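Local atomic coordinates of S-adenosyl-L-methionine-dependent 2-deoxy-scyllo-inosamine dehydrogenase (Bacillus circulans, PDB entry 4M7S), a protein that catalyses the radical S-adenosyl-L-methionine-dependent two-electron oxidation of 2-deoxy-scyllo-inosamine to amino-dideoxy-scyllo-inosose in butirosin biosynthesis, using two [4Fe-4S] clusters. Residues F5-E11 with N174-V180. Numbering follows the deposited sequence.
Sequences FSMIEVE and NLAVVTV
Extended strands 7-10 and 175-178 run parallel, their axes 4.7 Å apart at closest approach and inclined by 15°, with Met-7, Ile-8, Glu-9 and Val-10 opposite Leu-175, Ala-176, Val-177 and Val-178. The hydrogen bonds alternate in direction: Met-7 N to Asn-174 O (3.0 Å), Ala-176 N to Met-7 O (3.1 Å), Glu-9 N to Ala-176 O (2.9 Å), Val-178 N to Glu-9 O (2.8 Å) and Glu-11 N to Val-178 O (2.7 Å). Asn-174 O also accepts from Ser-6 N (2.8 Å), because Ser-6, at phi/psi -102/-17, is not extended: psi near zero sets its N and Met-7 N on one side. Ile-8 and Val-177 direct backbone groups outward, to Arg-56 and Ser-58 and to Leu-185. Past the strands, the Glu-11 side chain (chi1 and chi2 t) carries its carboxylate on two methylenes, so OE1 accepts from Val-180 N (2.8 Å), which no 5-11 carbonyl pairs. The Asn-174 side-chain amide hydrogen-bonds Gln-241 through ND2 and Lys-3 through OD1.

Beta-branched Ile-8 and Val-178 suit extended backbone and meet at CD1 to CG2, 3.8 Å; small Ala-176 lets CB sit over the Phe-5 ring (CD2, 4.0 Å). Helices 38-50 and 205-209 pack on this face. On the other, selenomethionine Met-7 CG meets Leu-175 CD2 at 3.5 Å.

This pairing joins the first strand of the partial TIM barrel of radical SAM enzymes to the auxiliary-cluster domain, continuing one sheet between them.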
loop_
_atom_site.group_PDB
_atom_site.type_symbol
_atom_site.label_atom_id
_atom_site.label_comp_id
_atom_site.label_asym_id
_atom_site.label_seq_id
_atom_site.Cartn_x
_atom_site.Cartn_y
_atom_site.Cartn_z
ATOM N N PHE A 5 -6.329 -3.590 9.836
ATOM C CA PHE A 5 -5.133 -3.685 9.005
ATOM C C PHE A 5 -3.931 -3.109 9.753
ATOM O O PHE A 5 -4.076 -2.200 10.567
ATOM C CB PHE A 5 -5.336 -2.959 7.671
ATOM C CG PHE A 5 -6.012 -1.620 7.804
ATOM C CD1 PHE A 5 -5.273 -0.475 8.075
ATOM C CD2 PHE A 5 -7.387 -1.509 7.652
ATOM C CE1 PHE A 5 -5.900 0.755 8.208
ATOM C CE2 PHE A 5 -8.020 -0.287 7.776
ATOM C CZ PHE A 5 -7.275 0.849 8.059
ATOM N N SER A 6 -2.749 -3.652 9.488
ATOM C CA SER A 6 -1.546 -3.188 10.158
ATOM C C SER A 6 -0.746 -2.285 9.221
ATOM O O SER A 6 0.127 -1.540 9.660
ATOM C CB SER A 6 -0.699 -4.373 10.625
ATOM O OG SER A 6 -0.172 -5.074 9.515
HETATM N N MSE A 7 -1.060 -2.357 7.928
HETATM C CA MSE A 7 -0.420 -1.523 6.910
HETATM C C MSE A 7 -1.495 -0.988 5.977
HETATM O O MSE A 7 -2.414 -1.721 5.580
HETATM C CB MSE A 7 0.632 -2.316 6.118
HETATM C CG MSE A 7 1.016 -1.690 4.753
HETATM SE SE MSE A 7 2.107 -0.036 4.818
HETATM C CE MSE A 7 3.864 -0.864 5.076
ATOM N N ILE A 8 -1.415 0.298 5.658
ATOM C CA ILE A 8 -2.285 0.856 4.636
ATOM C C ILE A 8 -1.435 1.538 3.571
ATOM O O ILE A 8 -0.541 2.328 3.896
ATOM C CB ILE A 8 -3.342 1.823 5.216
ATOM C CG1 ILE A 8 -4.181 2.427 4.087
ATOM C CG2 ILE A 8 -2.692 2.935 6.049
ATOM C CD1 ILE A 8 -5.477 3.027 4.570
ATOM N N GLU A 9 -1.705 1.213 2.305
ATOM C CA GLU A 9 -0.962 1.772 1.181
ATOM C C GLU A 9 -1.845 2.771 0.473
ATOM O O GLU A 9 -2.940 2.417 0.031
ATOM C CB GLU A 9 -0.586 0.678 0.177
ATOM C CG GLU A 9 0.783 0.078 0.354
ATOM C CD GLU A 9 1.098 -0.943 -0.721
ATOM O OE1 GLU A 9 0.764 -0.683 -1.893
ATOM O OE2 GLU A 9 1.660 -2.006 -0.391
ATOM N N VAL A 10 -1.374 4.011 0.359
ATOM C CA VAL A 10 -2.177 5.083 -0.220
ATOM C C VAL A 10 -1.580 5.569 -1.544
ATOM O O VAL A 10 -0.448 6.067 -1.582
ATOM C CB VAL A 10 -2.301 6.250 0.756
ATOM C CG1 VAL A 10 -3.300 7.278 0.243
ATOM C CG2 VAL A 10 -2.750 5.741 2.130
ATOM N N GLU A 11 -2.337 5.426 -2.626
ATOM C CA GLU A 11 -1.898 5.920 -3.928
ATOM C C GLU A 11 -2.070 7.441 -4.012
ATOM O O GLU A 11 -3.003 7.935 -4.658
ATOM C CB GLU A 11 -2.693 5.234 -5.045
ATOM C CG GLU A 11 -2.072 5.348 -6.431
ATOM C CD GLU A 11 -2.900 4.650 -7.500
ATOM O OE1 GLU A 11 -4.145 4.552 -7.338
ATOM O OE2 GLU A 11 -2.296 4.193 -8.497
ATOM N N ASN A 174 -4.097 -8.065 6.713
ATOM C CA ASN A 174 -3.130 -7.098 7.246
ATOM C C ASN A 174 -3.030 -5.784 6.480
ATOM O O ASN A 174 -2.512 -4.791 6.992
ATOM C CB ASN A 174 -1.732 -7.725 7.286
ATOM C CG ASN A 174 -1.616 -8.812 8.321
ATOM O OD1 ASN A 174 -1.894 -8.588 9.495
ATOM N ND2 ASN A 174 -1.223 -10.006 7.889
ATOM N N LEU A 175 -3.512 -5.784 5.248
ATOM C CA LEU A 175 -3.208 -4.696 4.327
ATOM C C LEU A 175 -4.474 -4.172 3.684
ATOM O O LEU A 175 -5.306 -4.949 3.200
ATOM C CB LEU A 175 -2.249 -5.215 3.247
ATOM C CG LEU A 175 -1.555 -4.324 2.207
ATOM C CD1 LEU A 175 -2.168 -4.519 0.833
ATOM C CD2 LEU A 175 -1.551 -2.853 2.609
ATOM N N ALA A 176 -4.628 -2.850 3.703
ATOM C CA ALA A 176 -5.615 -2.177 2.873
ATOM C C ALA A 176 -4.875 -1.296 1.867
ATOM O O ALA A 176 -3.885 -0.644 2.218
ATOM C CB ALA A 176 -6.557 -1.326 3.731
ATOM N N VAL A 177 -5.358 -1.266 0.626
ATOM C CA VAL A 177 -4.838 -0.342 -0.367
ATOM C C VAL A 177 -5.913 0.676 -0.688
ATOM O O VAL A 177 -7.067 0.307 -0.866
ATOM C CB VAL A 177 -4.453 -1.067 -1.678
ATOM C CG1 VAL A 177 -3.982 -0.061 -2.735
ATOM C CG2 VAL A 177 -3.362 -2.080 -1.420
ATOM N N VAL A 178 -5.536 1.953 -0.761
ATOM C CA VAL A 178 -6.448 3.015 -1.190
ATOM C C VAL A 178 -5.888 3.653 -2.474
ATOM O O VAL A 178 -4.770 4.164 -2.473
ATOM C CB VAL A 178 -6.580 4.092 -0.095
ATOM C CG1 VAL A 178 -7.468 5.253 -0.567
ATOM C CG2 VAL A 178 -7.098 3.489 1.200
ATOM N N THR A 179 -6.655 3.603 -3.564
ATOM C CA THR A 179 -6.207 4.097 -4.857
ATOM C C THR A 179 -6.412 5.600 -4.942
ATOM O O THR A 179 -6.994 6.196 -4.020
ATOM C CB THR A 179 -6.975 3.437 -6.013
ATOM O OG1 THR A 179 -8.333 3.900 -6.008
ATOM C CG2 THR A 179 -6.934 1.899 -5.882
ATOM N N VAL A 180 -5.957 6.206 -6.043
ATOM C CA VAL A 180 -6.013 7.669 -6.176
ATOM C C VAL A 180 -7.424 8.187 -6.058
ATOM O O VAL A 180 -7.630 9.320 -5.633
ATOM C CB VAL A 180 -5.511 8.210 -7.538
ATOM C CG1 VAL A 180 -4.211 8.976 -7.371
ATOM C CG2 VAL A 180 -5.438 7.126 -8.601
#